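Metal-dependent phosphohydrolase, HDOD domain-containing (Geobacter sulfurreducens, PDB 3HC1) is of unknown function but binds two iron(III) ions in an HD-type site, and is probably a metal-dependent phosphohydrolase of the HDOD family. Local coordinates at residues A[60-73]-A[93-105]. Numbering follows the deposited sequence.
Sequences LTARVVHLANSPLY and LLREAIFTCAIVD. With GOL (glycerol), chain H.
L93 meets Y73 through its CD2 branch, which lies 3.8 Å from CE2 of the ring, and a glycerol, probably from the crystallisation liquor, places its C3 over one face of that ring. L94 turns its CD1 to CG1 of V64. E96 then receives the Y73 hydroxyl in a very short hydrogen bond, OH to OE2 2.5 Å. The carboxylate reaches it on an extended chain whose CG is anti to the backbone N (chi1 -170°); OE2 lies at the ring edge, near its plane, and the carboxylate plane is turned 78° from the ring. K131 forms a salt bridge to OE1, so both oxygens have a partner, which probably restricts rotation of the carboxylate. A97 and I98, with L94 and C101, complete the hole that takes V64 as a knob, its CG2 resting 4.0 Å from CG1 of I98. T100 offers its methyl CG2 to CD2 of L67 (3.7 Å), with its hydroxyl turned back to the E96 carbonyl and also bonded to Y146. C101 answers V64 as the reciprocal knob, lodged among L60, R63, V64 and L67, with CB 3.6 Å from L60 CD1. Its carbonyl oxygen takes R63 NH1 at 2.7 Å, nearly in line with the C=O bond and within the guanidinium plane. D105 closes the contact by a salt bridge: R63 NH2 gives 2.9 Å to the syn lone pair of OD1, although the guanidinium and carboxylate planes are steeply turned against each other. The axes of 60-69 and 93-105 approach to 9.1 Å with N-to-C directions 125° apart, a steep crossing nearer antiparallel than parallel, with knobs-into-holes packing, within the HDOD region and away from the iron site. Helix 47-54 packs on L60, L94 and I98, helix 116-136 touches L67, L93 and V104, and helix 142-150 backs E96, F99 and I103.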
loop_
_atom_site.group_PDB
_atom_site.type_symbol
_atom_site.label_atom_id
_atom_site.label_comp_id
_atom_site.label_asym_id
_atom_site.label_seq_id
_atom_site.Cartn_x
_atom_site.Cartn_y
_atom_site.Cartn_z
ATOM N N LEU A 60 14.897 -2.805 14.358
ATOM C CA LEU A 60 13.453 -2.599 14.250
ATOM C C LEU A 60 12.985 -1.625 15.309
ATOM O O LEU A 60 12.247 -0.703 14.990
ATOM C CB LEU A 60 12.685 -3.915 14.358
ATOM C CG LEU A 60 11.216 -3.897 13.963
ATOM C CD1 LEU A 60 11.019 -3.313 12.536
ATOM C CD2 LEU A 60 10.641 -5.300 14.067
ATOM N N THR A 61 13.446 -1.795 16.555
ATOM C CA THR A 61 13.050 -0.895 17.664
ATOM C C THR A 61 13.357 0.574 17.407
ATOM O O THR A 61 12.484 1.422 17.524
ATOM C CB THR A 61 13.725 -1.310 18.999
ATOM O OG1 THR A 61 13.170 -2.561 19.430
ATOM C CG2 THR A 61 13.512 -0.243 20.065
ATOM N N ALA A 62 14.601 0.874 17.060
ATOM C CA ALA A 62 15.006 2.236 16.699
ATOM C C ALA A 62 14.218 2.811 15.513
ATOM O O ALA A 62 13.924 4.012 15.470
ATOM C CB ALA A 62 16.508 2.278 16.405
ATOM N N ARG A 63 13.884 1.961 14.541
ATOM C CA ARG A 63 13.057 2.391 13.425
ATOM C C ARG A 63 11.694 2.819 13.935
ATOM O O ARG A 63 11.209 3.887 13.557
ATOM C CB ARG A 63 12.889 1.291 12.373
ATOM C CG ARG A 63 14.064 1.103 11.409
ATOM C CD ARG A 63 13.716 -0.005 10.455
ATOM N NE ARG A 63 14.863 -0.646 9.841
ATOM C CZ ARG A 63 14.769 -1.725 9.056
ATOM N NH1 ARG A 63 13.591 -2.287 8.801
ATOM N NH2 ARG A 63 15.857 -2.258 8.530
ATOM N N VAL A 64 11.099 2.000 14.815
ATOM C CA VAL A 64 9.762 2.287 15.341
ATOM C C VAL A 64 9.735 3.592 16.153
ATOM O O VAL A 64 8.860 4.446 15.949
ATOM C CB VAL A 64 9.208 1.121 16.172
ATOM C CG1 VAL A 64 7.942 1.540 16.933
ATOM C CG2 VAL A 64 8.951 -0.080 15.279
ATOM N N VAL A 65 10.718 3.769 17.027
ATOM C CA VAL A 65 10.836 5.035 17.786
ATOM C C VAL A 65 10.927 6.261 16.836
ATOM O O VAL A 65 10.274 7.285 17.073
ATOM C CB VAL A 65 12.012 4.976 18.785
ATOM C CG1 VAL A 65 12.124 6.265 19.583
ATOM C CG2 VAL A 65 11.808 3.798 19.705
ATOM N N HIS A 66 11.669 6.119 15.731
ATOM C CA HIS A 66 11.775 7.190 14.729
ATOM C C HIS A 66 10.422 7.537 14.068
ATOM O O HIS A 66 10.036 8.694 13.982
ATOM C CB HIS A 66 12.838 6.832 13.679
ATOM C CG HIS A 66 12.971 7.832 12.578
ATOM N ND1 HIS A 66 13.765 8.955 12.685
ATOM C CD2 HIS A 66 12.409 7.882 11.346
ATOM C CE1 HIS A 66 13.686 9.654 11.565
ATOM N NE2 HIS A 66 12.860 9.032 10.741
ATOM N N LEU A 67 9.702 6.531 13.601
ATOM C CA LEU A 67 8.391 6.778 12.972
ATOM C C LEU A 67 7.415 7.322 14.019
ATOM O O LEU A 67 6.668 8.229 13.725
ATOM C CB LEU A 67 7.858 5.505 12.350
ATOM C CG LEU A 67 6.573 5.576 11.533
ATOM C CD1 LEU A 67 6.658 6.726 10.464
ATOM C CD2 LEU A 67 6.342 4.206 10.904
ATOM N N ALA A 68 7.470 6.784 15.246
ATOM C CA ALA A 68 6.593 7.208 16.347
ATOM C C ALA A 68 6.795 8.684 16.632
ATOM O O ALA A 68 5.823 9.413 16.841
ATOM C CB ALA A 68 6.853 6.376 17.647
ATOM N N ASN A 69 8.047 9.129 16.577
ATOM C CA ASN A 69 8.354 10.510 16.880
ATOM C C ASN A 69 8.060 11.461 15.757
ATOM O O ASN A 69 8.041 12.661 15.977
ATOM C CB ASN A 69 9.808 10.689 17.332
ATOM C CG ASN A 69 9.993 11.939 18.142
ATOM O OD1 ASN A 69 9.128 12.310 18.943
ATOM N ND2 ASN A 69 11.110 12.610 17.935
ATOM N N SER A 70 7.802 10.954 14.559
ATOM C CA SER A 70 7.468 11.834 13.451
ATOM C C SER A 70 6.178 12.625 13.746
ATOM O O SER A 70 5.285 12.146 14.462
ATOM C CB SER A 70 7.351 11.052 12.145
ATOM O OG SER A 70 6.240 10.191 12.159
ATOM N N PRO A 71 6.075 13.847 13.196
ATOM C CA PRO A 71 4.884 14.686 13.474
ATOM C C PRO A 71 3.564 13.945 13.258
ATOM O O PRO A 71 2.662 14.030 14.094
ATOM C CB PRO A 71 5.017 15.844 12.481
ATOM C CG PRO A 71 6.463 15.852 12.034
ATOM C CD PRO A 71 7.110 14.557 12.418
ATOM N N LEU A 72 3.478 13.207 12.146
ATOM C CA LEU A 72 2.253 12.500 11.747
ATOM C C LEU A 72 1.741 11.542 12.827
ATOM O O LEU A 72 0.520 11.356 12.987
ATOM C CB LEU A 72 2.492 11.745 10.418
ATOM C CG LEU A 72 1.356 10.887 9.818
ATOM C CD1 LEU A 72 0.163 11.736 9.380
ATOM C CD2 LEU A 72 1.882 10.049 8.623
ATOM N N TYR A 73 2.665 10.914 13.545
ATOM C CA TYR A 73 2.300 9.968 14.595
ATOM C C TYR A 73 2.197 10.641 15.965
ATOM O O TYR A 73 1.234 10.395 16.698
ATOM C CB TYR A 73 3.274 8.769 14.632
ATOM C CG TYR A 73 2.967 7.808 13.512
ATOM C CD1 TYR A 73 3.499 8.002 12.233
ATOM C CD2 TYR A 73 2.075 6.760 13.702
ATOM C CE1 TYR A 73 3.182 7.145 11.172
ATOM C CE2 TYR A 73 1.756 5.886 12.656
ATOM C CZ TYR A 73 2.314 6.076 11.399
ATOM O OH TYR A 73 1.963 5.224 10.377
ATOM N N LEU A 93 -1.912 2.255 16.295
ATOM C CA LEU A 93 -0.783 2.966 15.705
ATOM C C LEU A 93 0.550 2.223 15.950
ATOM O O LEU A 93 1.462 2.276 15.106
ATOM C CB LEU A 93 -0.722 4.418 16.154
ATOM C CG LEU A 93 -1.844 5.334 15.630
ATOM C CD1 LEU A 93 -1.894 6.687 16.370
ATOM C CD2 LEU A 93 -1.723 5.551 14.134
ATOM N N LEU A 94 0.676 1.511 17.075
ATOM C CA LEU A 94 1.884 0.711 17.268
ATOM C C LEU A 94 1.993 -0.465 16.244
ATOM O O LEU A 94 3.064 -0.665 15.684
ATOM C CB LEU A 94 2.028 0.199 18.691
ATOM C CG LEU A 94 3.334 -0.539 19.056
ATOM C CD1 LEU A 94 4.523 0.369 18.920
ATOM C CD2 LEU A 94 3.234 -1.110 20.476
ATOM N N ARG A 95 0.921 -1.234 16.064
ATOM C CA ARG A 95 0.842 -2.286 15.022
ATOM C C ARG A 95 1.197 -1.683 13.659
ATOM O O ARG A 95 1.950 -2.259 12.886
ATOM C CB ARG A 95 -0.558 -2.904 14.935
ATOM C CG ARG A 95 -0.988 -3.932 16.048
ATOM C CD ARG A 95 -2.545 -4.011 16.085
ATOM N NE ARG A 95 -3.048 -5.212 16.727
ATOM C CZ ARG A 95 -4.300 -5.401 17.160
ATOM N NH1 ARG A 95 -5.243 -4.465 17.031
ATOM N NH2 ARG A 95 -4.616 -6.547 17.756
ATOM N N GLU A 96 0.635 -0.515 13.374
ATOM C CA GLU A 96 0.882 0.182 12.125
ATOM C C GLU A 96 2.323 0.563 11.956
ATOM O O GLU A 96 2.882 0.384 10.899
ATOM C CB GLU A 96 0.061 1.469 12.061
ATOM C CG GLU A 96 0.077 2.116 10.717
ATOM C CD GLU A 96 -0.866 3.294 10.625
ATOM O OE1 GLU A 96 -2.101 3.086 10.731
ATOM O OE2 GLU A 96 -0.369 4.427 10.419
ATOM N N ALA A 97 2.917 1.132 12.995
ATOM C CA ALA A 97 4.318 1.575 12.937
ATOM C C ALA A 97 5.267 0.366 12.790
ATOM O O ALA A 97 6.242 0.406 12.017
ATOM C CB ALA A 97 4.674 2.402 14.173
ATOM N N ILE A 98 5.003 -0.689 13.555
ATOM C CA ILE A 98 5.820 -1.927 13.484
ATOM C C ILE A 98 5.729 -2.568 12.071
ATOM O O ILE A 98 6.751 -2.927 11.449
ATOM C CB ILE A 98 5.423 -2.956 14.592
ATOM C CG1 ILE A 98 5.791 -2.407 15.989
ATOM C CG2 ILE A 98 6.158 -4.261 14.377
ATOM C CD1 ILE A 98 5.392 -3.300 17.146
ATOM N N PHE A 99 4.499 -2.689 11.590
ATOM C CA PHE A 99 4.268 -3.214 10.269
ATOM C C PHE A 99 5.108 -2.463 9.220
ATOM O O PHE A 99 5.786 -3.076 8.409
ATOM C CB PHE A 99 2.784 -3.124 9.919
ATOM C CG PHE A 99 2.462 -3.675 8.578
ATOM C CD1 PHE A 99 2.206 -5.027 8.426
ATOM C CD2 PHE A 99 2.417 -2.850 7.473
ATOM C CE1 PHE A 99 1.913 -5.543 7.179
ATOM C CE2 PHE A 99 2.123 -3.376 6.213
ATOM C CZ PHE A 99 1.873 -4.716 6.090
ATOM N N THR A 100 5.071 -1.139 9.300
ATOM C CA THR A 100 5.778 -0.243 8.373
ATOM C C THR A 100 7.287 -0.414 8.463
ATOM O O THR A 100 7.983 -0.475 7.448
ATOM C CB THR A 100 5.348 1.231 8.659
ATOM O OG1 THR A 100 3.925 1.318 8.463
ATOM C CG2 THR A 100 6.056 2.230 7.759
ATOM N N CYS A 101 7.794 -0.484 9.697
ATOM C CA CYS A 101 9.230 -0.552 9.910
ATOM C C CYS A 101 9.799 -1.882 9.582
ATOM O O CYS A 101 10.964 -1.945 9.282
ATOM C CB CYS A 101 9.604 -0.170 11.340
ATOM S SG CYS A 101 9.211 1.557 11.623
ATOM N N ALA A 102 8.967 -2.920 9.586
ATOM C CA ALA A 102 9.405 -4.269 9.201
ATOM C C ALA A 102 9.251 -4.476 7.698
ATOM O O ALA A 102 10.101 -5.078 7.087
ATOM C CB ALA A 102 8.618 -5.372 9.965
ATOM N N ILE A 103 8.167 -3.987 7.112
ATOM C CA ILE A 103 7.920 -4.225 5.694
ATOM C C ILE A 103 8.965 -3.448 4.819
ATOM O O ILE A 103 9.186 -3.790 3.666
ATOM C CB ILE A 103 6.479 -3.905 5.331
ATOM C CG1 ILE A 103 6.053 -4.612 4.023
ATOM C CG2 ILE A 103 6.221 -2.418 5.255
ATOM C CD1 ILE A 103 5.711 -6.048 4.229
ATOM N N VAL A 104 9.591 -2.412 5.369
ATOM C CA VAL A 104 10.523 -1.608 4.575
ATOM C C VAL A 104 11.701 -2.470 4.048
ATOM O O VAL A 104 12.202 -2.218 2.966
ATOM C CB VAL A 104 10.975 -0.336 5.264
ATOM C CG1 VAL A 104 11.828 -0.650 6.517
ATOM C CG2 VAL A 104 11.728 0.578 4.252
ATOM N N ASP A 105 12.088 -3.521 4.768
ATOM C CA ASP A 105 13.141 -4.424 4.269
ATOM C C ASP A 105 12.791 -5.096 2.946
ATOM O O ASP A 105 13.654 -5.304 2.118
ATOM C CB ASP A 105 13.498 -5.503 5.309
ATOM C CG ASP A 105 14.161 -4.925 6.525
ATOM O OD1 ASP A 105 14.902 -3.936 6.386
ATOM O OD2 ASP A 105 13.919 -5.443 7.633
HETATM C C1 GOL H . -3.144 8.148 11.990
HETATM O O1 GOL H . -3.573 7.193 11.081
HETATM C C2 GOL H . -1.755 8.583 11.560
HETATM O O2 GOL H . -1.126 9.034 12.750
HETATM C C3 GOL H . -0.968 7.426 10.934
HETATM O O3 GOL H . -1.215 7.184 9.552
#